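PDB 1BF6: phosphotriesterase homology protein, which hydrolyses phosphorylated glyceryl acetates, as well as aromatic acetates and propionates, and binds two zinc ions per subunit. Local coordinates for residues A[197-202]-A[231-236]; A[190-195]-A[225-230]; A[267-272]-A[276-281]; A[43-48]-A[260-265]. All coordinates share one frame; numbering follows the deposited sequence.

Contact 1: residues A[197-202]-A[231-236]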
loop_
_atom_site.group_PDB
_atom_site.type_symbol
_atom_site.label_atom_id
_atom_site.label_comp_id
_atom_site.label_asym_id
_atom_site.label_seq_id
_atom_site.Cartn_x
_atom_site.Cartn_y
_atom_site.Cartn_z
ATOM N N LYS A 197 12.184 15.517 -0.645
ATOM C CA LYS A 197 13.344 14.972 0.052
ATOM C C LYS A 197 13.362 13.456 -0.046
ATOM O O LYS A 197 14.406 12.862 -0.340
ATOM C CB LYS A 197 13.360 15.438 1.511
ATOM C CG LYS A 197 13.653 16.930 1.627
ATOM C CD LYS A 197 13.578 17.449 3.050
ATOM C CE LYS A 197 13.858 18.942 3.094
ATOM N NZ LYS A 197 13.688 19.479 4.474
ATOM N N MET A 198 12.202 12.828 0.132
ATOM C CA MET A 198 12.117 11.373 0.045
ATOM C C MET A 198 12.501 10.887 -1.341
ATOM O O MET A 198 13.257 9.920 -1.482
ATOM C CB MET A 198 10.715 10.869 0.419
ATOM C CG MET A 198 10.362 11.090 1.882
ATOM S SD MET A 198 8.782 10.382 2.339
ATOM C CE MET A 198 7.718 11.772 2.103
ATOM N N ILE A 199 11.993 11.569 -2.369
ATOM C CA ILE A 199 12.316 11.210 -3.741
ATOM C C ILE A 199 13.823 11.439 -3.996
ATOM O O ILE A 199 14.466 10.644 -4.674
ATOM C CB ILE A 199 11.445 12.024 -4.748
ATOM C CG1 ILE A 199 9.980 11.566 -4.650
ATOM C CG2 ILE A 199 11.988 11.872 -6.183
ATOM C CD1 ILE A 199 9.006 12.396 -5.497
ATOM N N ASP A 200 14.379 12.494 -3.404
ATOM C CA ASP A 200 15.793 12.807 -3.558
ATOM C C ASP A 200 16.678 11.699 -2.975
ATOM O O ASP A 200 17.767 11.445 -3.478
ATOM C CB ASP A 200 16.123 14.149 -2.911
ATOM C CG ASP A 200 17.491 14.665 -3.321
ATOM O OD1 ASP A 200 17.680 14.916 -4.528
ATOM O OD2 ASP A 200 18.374 14.801 -2.447
ATOM N N LEU A 201 16.200 11.038 -1.922
ATOM C CA LEU A 201 16.942 9.939 -1.299
ATOM C C LEU A 201 16.826 8.668 -2.145
ATOM O O LEU A 201 17.502 7.675 -1.875
ATOM C CB LEU A 201 16.434 9.664 0.127
ATOM C CG LEU A 201 16.643 10.734 1.206
ATOM C CD1 LEU A 201 16.013 10.269 2.526
ATOM C CD2 LEU A 201 18.133 11.025 1.392
ATOM N N GLY A 202 15.931 8.689 -3.136
ATOM C CA GLY A 202 15.751 7.549 -4.020
ATOM C C GLY A 202 14.548 6.653 -3.793
ATOM O O GLY A 202 14.385 5.643 -4.475
ATOM N N ARG A 231 8.398 19.051 -12.015
ATOM C CA ARG A 231 9.807 18.819 -11.712
ATOM C C ARG A 231 10.344 17.533 -12.341
ATOM O O ARG A 231 11.487 17.125 -12.076
ATOM C CB ARG A 231 10.010 18.805 -10.192
ATOM C CG ARG A 231 9.751 20.145 -9.534
ATOM C CD ARG A 231 9.512 19.984 -8.043
ATOM N NE ARG A 231 9.402 21.265 -7.347
ATOM C CZ ARG A 231 8.336 22.064 -7.362
ATOM N NH1 ARG A 231 7.249 21.734 -8.054
ATOM N NH2 ARG A 231 8.359 23.196 -6.672
ATOM N N GLY A 232 9.523 16.916 -13.187
ATOM C CA GLY A 232 9.895 15.680 -13.857
ATOM C C GLY A 232 10.097 14.504 -12.916
ATOM O O GLY A 232 10.887 13.599 -13.210
ATOM N N LEU A 233 9.317 14.483 -11.832
ATOM C CA LEU A 233 9.420 13.442 -10.801
ATOM C C LEU A 233 8.332 12.349 -10.805
ATOM O O LEU A 233 8.278 11.522 -9.890
ATOM C CB LEU A 233 9.503 14.107 -9.410
ATOM C CG LEU A 233 10.594 15.173 -9.222
ATOM C CD1 LEU A 233 10.437 15.891 -7.909
ATOM C CD2 LEU A 233 11.983 14.559 -9.341
ATOM N N LEU A 234 7.491 12.311 -11.838
ATOM C CA LEU A 234 6.428 11.305 -11.903
ATOM C C LEU A 234 6.882 9.851 -11.902
ATOM O O LEU A 234 6.097 8.961 -11.567
ATOM C CB LEU A 234 5.493 11.542 -13.094
ATOM C CG LEU A 234 4.644 12.819 -13.116
ATOM C CD1 LEU A 234 3.706 12.747 -14.323
ATOM C CD2 LEU A 234 3.826 12.952 -11.845
ATOM N N ASN A 235 8.135 9.589 -12.272
ATOM C CA ASN A 235 8.617 8.206 -12.275
ATOM C C ASN A 235 8.857 7.644 -10.857
ATOM O O ASN A 235 9.315 6.511 -10.714
ATOM C CB ASN A 235 9.881 8.047 -13.141
ATOM C CG ASN A 235 11.066 8.851 -12.619
ATOM O OD1 ASN A 235 10.920 9.783 -11.813
ATOM N ND2 ASN A 235 12.257 8.507 -13.107
ATOM N N ARG A 236 8.543 8.431 -9.828
ATOM C CA ARG A 236 8.707 7.982 -8.437
ATOM C C ARG A 236 7.394 8.007 -7.648
ATOM O O ARG A 236 7.382 7.728 -6.447
ATOM C CB ARG A 236 9.764 8.825 -7.708
ATOM C CG ARG A 236 11.200 8.502 -8.103
ATOM C CD ARG A 236 11.505 7.028 -7.895
ATOM N NE ARG A 236 12.870 6.712 -8.307
ATOM C CZ ARG A 236 13.214 6.222 -9.498
ATOM N NH1 ARG A 236 12.296 5.965 -10.425
ATOM N NH2 ARG A 236 14.498 6.053 -9.791
HETATM O O HOH W 1 13.548 8.726 -5.837
HETATM O O HOH W 2 15.583 5.580 -7.040
#

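Contact 2: residues A[190-195]-A[225-230]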
loop_
_atom_site.group_PDB
_atom_site.type_symbol
_atom_site.label_atom_id
_atom_site.label_comp_id
_atom_site.label_asym_id
_atom_site.label_seq_id
_atom_site.Cartn_x
_atom_site.Cartn_y
_atom_site.Cartn_z
ATOM N N ASP A 190 -0.427 18.978 3.259
ATOM C CA ASP A 190 0.486 19.675 2.354
ATOM C C ASP A 190 1.813 19.075 2.797
ATOM O O ASP A 190 2.285 19.342 3.902
ATOM C CB ASP A 190 0.454 21.196 2.593
ATOM C CG ASP A 190 -0.878 21.848 2.156
ATOM O OD1 ASP A 190 -1.703 21.176 1.506
ATOM O OD2 ASP A 190 -1.097 23.044 2.463
ATOM N N ASN A 191 2.384 18.240 1.940
ATOM C CA ASN A 191 3.591 17.494 2.280
ATOM C C ASN A 191 4.679 17.540 1.192
ATOM O O ASN A 191 5.540 16.659 1.133
ATOM C CB ASN A 191 3.116 16.044 2.503
ATOM C CG ASN A 191 4.082 15.196 3.328
ATOM O OD1 ASN A 191 4.062 13.970 3.221
ATOM N ND2 ASN A 191 4.873 15.828 4.185
ATOM N N LEU A 192 4.677 18.585 0.367
ATOM C CA LEU A 192 5.651 18.681 -0.724
ATOM C C LEU A 192 7.122 18.648 -0.311
ATOM O O LEU A 192 7.908 17.902 -0.889
ATOM C CB LEU A 192 5.375 19.908 -1.605
ATOM C CG LEU A 192 6.065 19.893 -2.967
ATOM C CD1 LEU A 192 5.683 18.637 -3.742
ATOM C CD2 LEU A 192 5.682 21.139 -3.741
ATOM N N ASP A 193 7.489 19.419 0.707
ATOM C CA ASP A 193 8.884 19.452 1.140
ATOM C C ASP A 193 9.405 18.070 1.462
ATOM O O ASP A 193 10.404 17.641 0.888
ATOM C CB ASP A 193 9.073 20.393 2.324
ATOM C CG ASP A 193 8.841 21.839 1.946
ATOM O OD1 ASP A 193 9.256 22.243 0.832
ATOM O OD2 ASP A 193 8.233 22.573 2.755
ATOM N N ASN A 194 8.687 17.352 2.321
ATOM C CA ASN A 194 9.089 16.003 2.692
ATOM C C ASN A 194 9.116 15.070 1.483
ATOM O O ASN A 194 10.026 14.266 1.342
ATOM C CB ASN A 194 8.143 15.421 3.741
ATOM C CG ASN A 194 8.351 16.004 5.137
ATOM O OD1 ASN A 194 7.499 15.821 6.008
ATOM N ND2 ASN A 194 9.468 16.698 5.358
ATOM N N ILE A 195 8.100 15.157 0.626
ATOM C CA ILE A 195 8.027 14.295 -0.548
ATOM C C ILE A 195 9.235 14.485 -1.469
ATOM O O ILE A 195 9.801 13.507 -1.955
ATOM C CB ILE A 195 6.685 14.503 -1.323
ATOM C CG1 ILE A 195 5.528 13.895 -0.529
ATOM C CG2 ILE A 195 6.735 13.844 -2.702
ATOM C CD1 ILE A 195 4.181 14.154 -1.143
ATOM N N LEU A 225 0.461 16.571 -7.145
ATOM C CA LEU A 225 0.888 15.772 -8.292
ATOM C C LEU A 225 1.453 16.685 -9.389
ATOM O O LEU A 225 2.446 16.348 -10.028
ATOM C CB LEU A 225 -0.245 14.899 -8.822
ATOM C CG LEU A 225 -0.609 13.717 -7.923
ATOM C CD1 LEU A 225 -1.831 12.987 -8.479
ATOM C CD2 LEU A 225 0.592 12.757 -7.805
ATOM N N HIS A 226 0.846 17.857 -9.570
ATOM C CA HIS A 226 1.326 18.812 -10.565
ATOM C C HIS A 226 2.734 19.303 -10.236
ATOM O O HIS A 226 3.557 19.483 -11.132
ATOM C CB HIS A 226 0.372 20.007 -10.689
ATOM C CG HIS A 226 -0.764 19.766 -11.634
ATOM N ND1 HIS A 226 -0.701 20.103 -12.969
ATOM C CD2 HIS A 226 -1.959 19.153 -11.457
ATOM C CE1 HIS A 226 -1.803 19.702 -13.574
ATOM N NE2 HIS A 226 -2.582 19.121 -12.680
ATOM N N ALA A 227 3.012 19.506 -8.950
ATOM C CA ALA A 227 4.334 19.964 -8.507
ATOM C C ALA A 227 5.381 18.914 -8.896
ATOM O O ALA A 227 6.474 19.250 -9.349
ATOM C CB ALA A 227 4.341 20.193 -6.993
ATOM N N LEU A 228 5.018 17.645 -8.754
ATOM C CA LEU A 228 5.911 16.540 -9.093
ATOM C C LEU A 228 6.089 16.430 -10.608
ATOM O O LEU A 228 7.202 16.267 -11.103
ATOM C CB LEU A 228 5.383 15.232 -8.492
ATOM C CG LEU A 228 5.292 15.313 -6.957
ATOM C CD1 LEU A 228 4.766 14.003 -6.392
ATOM C CD2 LEU A 228 6.644 15.678 -6.351
ATOM N N ARG A 229 4.995 16.573 -11.341
ATOM C CA ARG A 229 5.047 16.536 -12.795
ATOM C C ARG A 229 5.913 17.691 -13.330
ATOM O O ARG A 229 6.729 17.492 -14.238
ATOM C CB ARG A 229 3.632 16.652 -13.367
ATOM C CG ARG A 229 3.595 16.682 -14.883
ATOM C CD ARG A 229 2.182 16.891 -15.368
ATOM N NE ARG A 229 2.121 16.907 -16.822
ATOM C CZ ARG A 229 1.669 17.929 -17.532
ATOM N NH1 ARG A 229 1.237 19.024 -16.920
ATOM N NH2 ARG A 229 1.660 17.857 -18.855
ATOM N N ASP A 230 5.755 18.879 -12.747
ATOM C CA ASP A 230 6.510 20.062 -13.163
ATOM C C ASP A 230 8.015 19.901 -12.960
ATOM O O ASP A 230 8.811 20.556 -13.629
ATOM C CB ASP A 230 6.070 21.304 -12.390
ATOM C CG ASP A 230 4.632 21.715 -12.677
ATOM O OD1 ASP A 230 4.098 21.414 -13.772
ATOM O OD2 ASP A 230 4.041 22.349 -11.778
#

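Contact 3: residues A[267-272]-A[276-281]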
loop_
_atom_site.group_PDB
_atom_site.type_symbol
_atom_site.label_atom_id
_atom_site.label_comp_id
_atom_site.label_asym_id
_atom_site.label_seq_id
_atom_site.Cartn_x
_atom_site.Cartn_y
_atom_site.Cartn_z
ATOM N N GLN A 267 -10.303 13.949 -13.380
ATOM C CA GLN A 267 -10.073 15.311 -12.876
ATOM C C GLN A 267 -8.616 15.712 -13.065
ATOM O O GLN A 267 -8.312 16.868 -13.339
ATOM C CB GLN A 267 -10.469 15.441 -11.392
ATOM C CG GLN A 267 -11.964 15.262 -11.135
ATOM C CD GLN A 267 -12.328 15.139 -9.649
ATOM O OE1 GLN A 267 -13.474 15.383 -9.266
ATOM N NE2 GLN A 267 -11.370 14.729 -8.822
ATOM N N LEU A 268 -7.719 14.736 -12.914
ATOM C CA LEU A 268 -6.290 14.955 -13.089
ATOM C C LEU A 268 -6.021 15.297 -14.568
ATOM O O LEU A 268 -5.307 16.250 -14.872
ATOM C CB LEU A 268 -5.522 13.692 -12.681
ATOM C CG LEU A 268 -4.004 13.826 -12.550
ATOM C CD1 LEU A 268 -3.670 14.947 -11.578
ATOM C CD2 LEU A 268 -3.409 12.499 -12.073
ATOM N N ARG A 269 -6.593 14.521 -15.481
ATOM C CA ARG A 269 -6.416 14.793 -16.907
ATOM C C ARG A 269 -7.015 16.165 -17.261
ATOM O O ARG A 269 -6.428 16.936 -18.030
ATOM C CB ARG A 269 -7.044 13.691 -17.764
ATOM C CG ARG A 269 -6.269 12.374 -17.775
ATOM C CD ARG A 269 -6.750 11.444 -18.865
ATOM N NE ARG A 269 -8.171 11.132 -18.715
ATOM C CZ ARG A 269 -8.657 9.947 -18.357
ATOM N NH1 ARG A 269 -7.848 8.914 -18.145
ATOM N NH2 ARG A 269 -9.972 9.788 -18.236
ATOM N N GLN A 270 -8.150 16.496 -16.648
ATOM C CA GLN A 270 -8.797 17.784 -16.896
ATOM C C GLN A 270 -7.912 18.943 -16.453
ATOM O O GLN A 270 -7.866 19.983 -17.112
ATOM C CB GLN A 270 -10.171 17.846 -16.210
ATOM C CG GLN A 270 -11.223 16.945 -16.874
ATOM C CD GLN A 270 -12.353 16.527 -15.930
ATOM O OE1 GLN A 270 -12.591 17.157 -14.886
ATOM N NE2 GLN A 270 -13.045 15.449 -16.289
ATOM N N SER A 271 -7.162 18.745 -15.370
ATOM C CA SER A 271 -6.270 19.782 -14.870
ATOM C C SER A 271 -4.993 19.906 -15.703
ATOM O O SER A 271 -4.167 20.780 -15.433
ATOM C CB SER A 271 -5.911 19.535 -13.396
ATOM O OG SER A 271 -5.132 18.361 -13.243
ATOM N N GLY A 272 -4.802 19.009 -16.671
ATOM C CA GLY A 272 -3.616 19.101 -17.517
ATOM C C GLY A 272 -2.710 17.897 -17.750
ATOM O O GLY A 272 -1.830 17.963 -18.608
ATOM N N ALA A 276 -0.189 9.739 -20.931
ATOM C CA ALA A 276 1.139 9.143 -20.776
ATOM C C ALA A 276 1.615 9.407 -19.346
ATOM O O ALA A 276 2.205 8.529 -18.728
ATOM C CB ALA A 276 2.118 9.754 -21.771
ATOM N N ASP A 277 1.393 10.630 -18.854
ATOM C CA ASP A 277 1.757 11.013 -17.477
ATOM C C ASP A 277 1.036 10.055 -16.514
ATOM O O ASP A 277 1.625 9.549 -15.555
ATOM C CB ASP A 277 1.287 12.438 -17.133
ATOM C CG ASP A 277 2.086 13.536 -17.825
ATOM O OD1 ASP A 277 3.289 13.358 -18.112
ATOM O OD2 ASP A 277 1.488 14.611 -18.061
ATOM N N VAL A 278 -0.251 9.834 -16.768
ATOM C CA VAL A 278 -1.061 8.940 -15.946
ATOM C C VAL A 278 -0.499 7.515 -15.983
ATOM O O VAL A 278 -0.330 6.879 -14.941
ATOM C CB VAL A 278 -2.546 8.916 -16.441
ATOM C CG1 VAL A 278 -3.350 7.825 -15.714
ATOM C CG2 VAL A 278 -3.195 10.288 -16.259
ATOM N N ASP A 279 -0.172 7.033 -17.183
ATOM C CA ASP A 279 0.344 5.672 -17.351
ATOM C C ASP A 279 1.698 5.436 -16.677
ATOM O O ASP A 279 2.015 4.311 -16.311
ATOM C CB ASP A 279 0.359 5.261 -18.839
ATOM C CG ASP A 279 -1.057 5.094 -19.423
ATOM O OD1 ASP A 279 -2.045 5.211 -18.663
ATOM O OD2 ASP A 279 -1.186 4.827 -20.639
ATOM N N VAL A 280 2.478 6.496 -16.494
ATOM C CA VAL A 280 3.764 6.366 -15.813
ATOM C C VAL A 280 3.477 5.945 -14.359
ATOM O O VAL A 280 4.061 4.976 -13.853
ATOM C CB VAL A 280 4.560 7.690 -15.830
ATOM C CG1 VAL A 280 5.710 7.644 -14.829
ATOM C CG2 VAL A 280 5.125 7.935 -17.217
ATOM N N MET A 281 2.529 6.633 -13.720
ATOM C CA MET A 281 2.187 6.329 -12.331
ATOM C C MET A 281 1.423 5.024 -12.150
ATOM O O MET A 281 1.755 4.234 -11.262
ATOM C CB MET A 281 1.411 7.490 -11.698
ATOM C CG MET A 281 2.146 8.832 -11.723
ATOM S SD MET A 281 1.162 10.191 -11.039
ATOM C CE MET A 281 0.108 10.601 -12.436
#

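Contact 4: residues A[43-48]-A[260-265]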
loop_
_atom_site.group_PDB
_atom_site.type_symbol
_atom_site.label_atom_id
_atom_site.label_comp_id
_atom_site.label_asym_id
_atom_site.label_seq_id
_atom_site.Cartn_x
_atom_site.Cartn_y
_atom_site.Cartn_z
ATOM N N MET A 43 -11.172 -4.111 -13.606
ATOM C CA MET A 43 -10.705 -4.797 -14.815
ATOM C C MET A 43 -11.177 -4.075 -16.085
ATOM O O MET A 43 -10.422 -3.957 -17.052
ATOM C CB MET A 43 -11.210 -6.254 -14.834
ATOM C CG MET A 43 -10.677 -7.180 -13.726
ATOM S SD MET A 43 -9.026 -7.781 -14.049
ATOM C CE MET A 43 -9.366 -9.169 -15.086
ATOM N N THR A 44 -12.407 -3.559 -16.073
ATOM C CA THR A 44 -12.940 -2.855 -17.252
ATOM C C THR A 44 -12.206 -1.532 -17.537
ATOM O O THR A 44 -12.188 -1.049 -18.675
ATOM C CB THR A 44 -14.485 -2.630 -17.143
ATOM O OG1 THR A 44 -14.735 -1.442 -16.381
ATOM C CG2 THR A 44 -15.157 -3.794 -16.423
ATOM N N ARG A 45 -11.577 -0.965 -16.512
ATOM C CA ARG A 45 -10.841 0.288 -16.655
ATOM C C ARG A 45 -9.332 0.064 -16.839
ATOM O O ARG A 45 -8.539 0.988 -16.635
ATOM C CB ARG A 45 -11.050 1.189 -15.439
ATOM C CG ARG A 45 -12.482 1.461 -15.064
ATOM C CD ARG A 45 -13.164 2.427 -16.009
ATOM N NE ARG A 45 -14.535 2.638 -15.559
ATOM C CZ ARG A 45 -15.584 2.763 -16.360
ATOM N NH1 ARG A 45 -15.440 2.717 -17.680
ATOM N NH2 ARG A 45 -16.792 2.875 -15.832
ATOM N N GLY A 46 -8.951 -1.171 -17.152
ATOM C CA GLY A 46 -7.549 -1.484 -17.407
ATOM C C GLY A 46 -6.667 -1.942 -16.259
ATOM O O GLY A 46 -5.459 -2.138 -16.442
ATOM N N VAL A 47 -7.242 -2.073 -15.069
ATOM C CA VAL A 47 -6.471 -2.524 -13.910
ATOM C C VAL A 47 -6.271 -4.022 -13.990
ATOM O O VAL A 47 -7.218 -4.770 -14.260
ATOM C CB VAL A 47 -7.180 -2.176 -12.570
ATOM C CG1 VAL A 47 -6.385 -2.769 -11.369
ATOM C CG2 VAL A 47 -7.286 -0.657 -12.419
ATOM N N ARG A 48 -5.044 -4.471 -13.739
ATOM C CA ARG A 48 -4.748 -5.894 -13.772
ATOM C C ARG A 48 -4.148 -6.408 -12.448
ATOM O O ARG A 48 -4.277 -7.588 -12.138
ATOM C CB ARG A 48 -3.817 -6.223 -14.952
ATOM C CG ARG A 48 -4.467 -6.034 -16.322
ATOM C CD ARG A 48 -5.579 -7.057 -16.528
ATOM N NE ARG A 48 -6.246 -6.921 -17.825
ATOM C CZ ARG A 48 -7.333 -6.181 -18.050
ATOM N NH1 ARG A 48 -7.906 -5.490 -17.070
ATOM N NH2 ARG A 48 -7.844 -6.127 -19.267
ATOM N N LEU A 260 -10.871 5.825 -8.507
ATOM C CA LEU A 260 -9.599 6.346 -8.993
ATOM C C LEU A 260 -9.677 6.613 -10.494
ATOM O O LEU A 260 -9.207 7.643 -10.971
ATOM C CB LEU A 260 -8.479 5.326 -8.721
ATOM C CG LEU A 260 -7.067 5.686 -9.187
ATOM C CD1 LEU A 260 -6.547 6.883 -8.422
ATOM C CD2 LEU A 260 -6.136 4.489 -8.988
ATOM N N LEU A 261 -10.311 5.697 -11.219
ATOM C CA LEU A 261 -10.412 5.804 -12.674
ATOM C C LEU A 261 -11.667 6.504 -13.202
ATOM O O LEU A 261 -11.624 7.163 -14.247
ATOM C CB LEU A 261 -10.253 4.409 -13.293
ATOM C CG LEU A 261 -8.879 3.783 -12.974
ATOM C CD1 LEU A 261 -8.846 2.310 -13.283
ATOM C CD2 LEU A 261 -7.778 4.530 -13.719
ATOM N N THR A 262 -12.775 6.376 -12.477
ATOM C CA THR A 262 -14.033 6.996 -12.901
ATOM C C THR A 262 -14.103 8.462 -12.502
ATOM O O THR A 262 -14.763 9.260 -13.175
ATOM C CB THR A 262 -15.266 6.281 -12.301
ATOM O OG1 THR A 262 -15.265 6.439 -10.875
ATOM C CG2 THR A 262 -15.270 4.802 -12.659
ATOM N N THR A 263 -13.365 8.837 -11.456
ATOM C CA THR A 263 -13.407 10.204 -10.965
ATOM C C THR A 263 -12.093 10.958 -10.780
ATOM O O THR A 263 -11.938 12.050 -11.316
ATOM C CB THR A 263 -14.210 10.266 -9.629
ATOM O OG1 THR A 263 -15.480 9.630 -9.805
ATOM C CG2 THR A 263 -14.400 11.685 -9.163
ATOM N N PHE A 264 -11.146 10.396 -10.022
ATOM C CA PHE A 264 -9.897 11.102 -9.760
ATOM C C PHE A 264 -9.008 11.342 -10.983
ATOM O O PHE A 264 -8.588 12.472 -11.216
ATOM C CB PHE A 264 -9.087 10.409 -8.659
ATOM C CG PHE A 264 -7.904 11.219 -8.190
ATOM C CD1 PHE A 264 -8.075 12.279 -7.310
ATOM C CD2 PHE A 264 -6.612 10.935 -8.651
ATOM C CE1 PHE A 264 -6.987 13.051 -6.891
ATOM C CE2 PHE A 264 -5.527 11.702 -8.233
ATOM C CZ PHE A 264 -5.715 12.758 -7.356
ATOM N N ILE A 265 -8.695 10.284 -11.730
ATOM C CA ILE A 265 -7.851 10.426 -12.924
ATOM C C ILE A 265 -8.506 11.373 -13.951
ATOM O O ILE A 265 -7.814 12.178 -14.573
ATOM C CB ILE A 265 -7.442 9.048 -13.521
ATOM C CG1 ILE A 265 -6.510 8.319 -12.533
ATOM C CG2 ILE A 265 -6.739 9.221 -14.879
ATOM C CD1 ILE A 265 -5.258 9.116 -12.156
#

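Contact 1: residues A[197-202]-A[231-236]
I199 and G202, at the Schellman-type C-terminal end of helix 192-200, face L233 and R236 of the loop that leaves helix 218-230 and leads into strand 237-239. The I199 CG2 branch stands anti to the backbone N (chi1 of CG1 -69°) and reaches R236 CG at 4.0 Å and L233 CD2 at 4.1 Å, while I199 CG1 comes to 4.1 Å from R236 CB. The I199 and R236 side chains thus meet at an oblique crossing, branch against methylene. Beyond this point the R236 chain bends at chi2 (-56°) and its guanidinium folds back over its own loop. There R236 NH1 donates to N235 O at 3.0 Å, with the acceptor nearly in the guanidinium plane but the donor well above the carbonyl plane. In the TIM-barrel fold of this family the two helices lie on the outside of the parallel strands, and the backbone of R236 hydrogen-bonds with V205 of strand 204-207. A water then joins the two segments through polar atoms: it donates to G202 O at 2.8 Å and accepts from R236 NH2 at 3.0 Å. With an alanine in place of R236, CG under I199 CG2 and the guanidinium are gone, and the G202 carbonyl would probably lose its water-mediated link to the loop. On its far side, helix 192-200 is covered by helix 164-173, through M198 and L201 on L165.

Contact 2: residues A[190-195]-A[225-230]
L192 meets A227 and L228 in the groove between helix 192-200 and helix 218-230, and its side chain closes the gap step by step. L192 CB stands back, 5.5 Å from A227 CB, because the bond from the backbone does not aim at the partner helix. CG is anti to the backbone N (chi1 -164°), which swings the fork across the gap and brings L192 CG to 4.4 Å from A227 CB. The two methyls do the touching: L192 CD2 rests on A227 CB at 3.6 Å, and CD1 lies 3.8 Å from the same A227 CB. The alanine methyl is therefore held by both prongs of the leucine fork. CD1 also reaches L228 CD2, at 4.1 Å, as the L192 and L228 side chains slide past each other in opposite directions.

One turn further along, I195 continues the row. I195 CG2 lies 4.1 Å from L228 CD2 and 4.2 Å from L228 CD1, and the two side chains cross at about a right angle. L228 CD2 is thus shared by L192 and I195. No hydrogen bond links the segments, so the interface is purely apolar, and it is deepest at I195 and L228. These two continue inward onto the sheet, I195 against V205 and F207, L228 against F207 and V237. Helices packed side by side on a parallel sheet, with helix 218-230 making the beta-alpha-beta crossover from strand 204-207 to strand 237-239, are the outer layer of a TIM barrel, the fold of the phosphotriesterase family.

Contact 3: residues A[267-272]-A[276-281]
L268 with M281, and R269 with V278, join helix 259-270 to helix 275-289 across the tight turn between them, a turn that begins with G272 in a Schellman motif. Deep in the interface L268 and M281 reach toward each other tip to tip, L268 CD2 lying 4.0 Å from M281 CE. The methionine chain is extended as far as its sulfur and then bends (chi3 -81°), which carries the methyl over to the leucine. Nearer the surface R269 crosses V278 at about a right angle, with its CG methylene 4.0 Å from V278 CG2. The arginine bends at chi3 and its NH1 hydrogen-bonds Q275 OE1, while the other end of that amide, Q275 NE2, donates to D279 OD1, so Q275 bridges R269 to a residue of the beta-D-glucose site.

At the end of the first helix S271 OG donates to L268 O at 2.7 Å, tilted 25° from the carbonyl plane. The neighbouring helix 218-230 packs on L268 through I222 and L225, brings H226 NE2 to a hydrogen bond with S271 OG, and sends R229 into a salt bridge with D277. F273 of the turn packs on L268 and M281, and L234, in the loop before strand 237-239, touches D277 and M281, which places the pair of helices against helix 218-230 and the loop that follows it.

Contact 4: residues A[43-48]-A[260-265]
The backbones come nearest at R45 and L261, whose CA atoms lie 6.8 Å apart, where the chain turns from helix 32-44 into strand 47-52 beside a wider pi-type turn at 260-264 that is closed by I265 N to L260 O. L261 is the centre of the packing. L261 CD1 lies 3.5 Å from V47 CG2, tighter than usual van der Waals contact, and 3.3 Å from R45 CB, a spacing so short that its exact value is doubtful. L261 CB stands 4.0 Å from R45 CB, and the two side chains slide past each other in opposite directions. R45 then bends at chi2 (-74°) and crosses T262 at about a right angle, bringing R45 NE to 3.7 Å from T262 CG2, while T44 OG1 lies over one face of its guanidinium, toward the rim. The hydroxyl of T262 is used elsewhere, on D258 O.

The turn that carries R45 is itself well tied. G46, with positive phi, ends helix 32-44 in a Schellman motif, and M43 O accepts both from G46 N and from R48 NH1. The latter bond, 2.9 Å long, lies in the carbonyl plane on a lone pair, whereas R48 NH1 meets V47 O at 3.0 Å from above the carbonyl plane.

Inward, V47 packs on Y7 and L9 of strand 7-12, and L261 on L282 of helix 275-289. A late helix thus lies against the entry to the second strand of the sheet 7-12, 47-52, 75-80, as expected where the chain's last helices return to its first strands to close a TIM barrel.

Overall arrangement
Starting from the N terminus, the chain passes residues 43-48 and meets them again at 260-265, so contact 4 closes a loop of 211 residues. Contacts 1 and 2 are nested within it and cross, their segments alternating along helix 192-200, helix 218-230 and the loop after that helix. They touch directly, through I199 CD1 and L228 CD2. Contact 3 follows in series, a short turn between helices 259-270 and 275-289, sharing the first of these with contact 4. L225 packs against F264 and V278 against I265, so the four contacts join successive helices around one side of the barrel and lead back to its early strands.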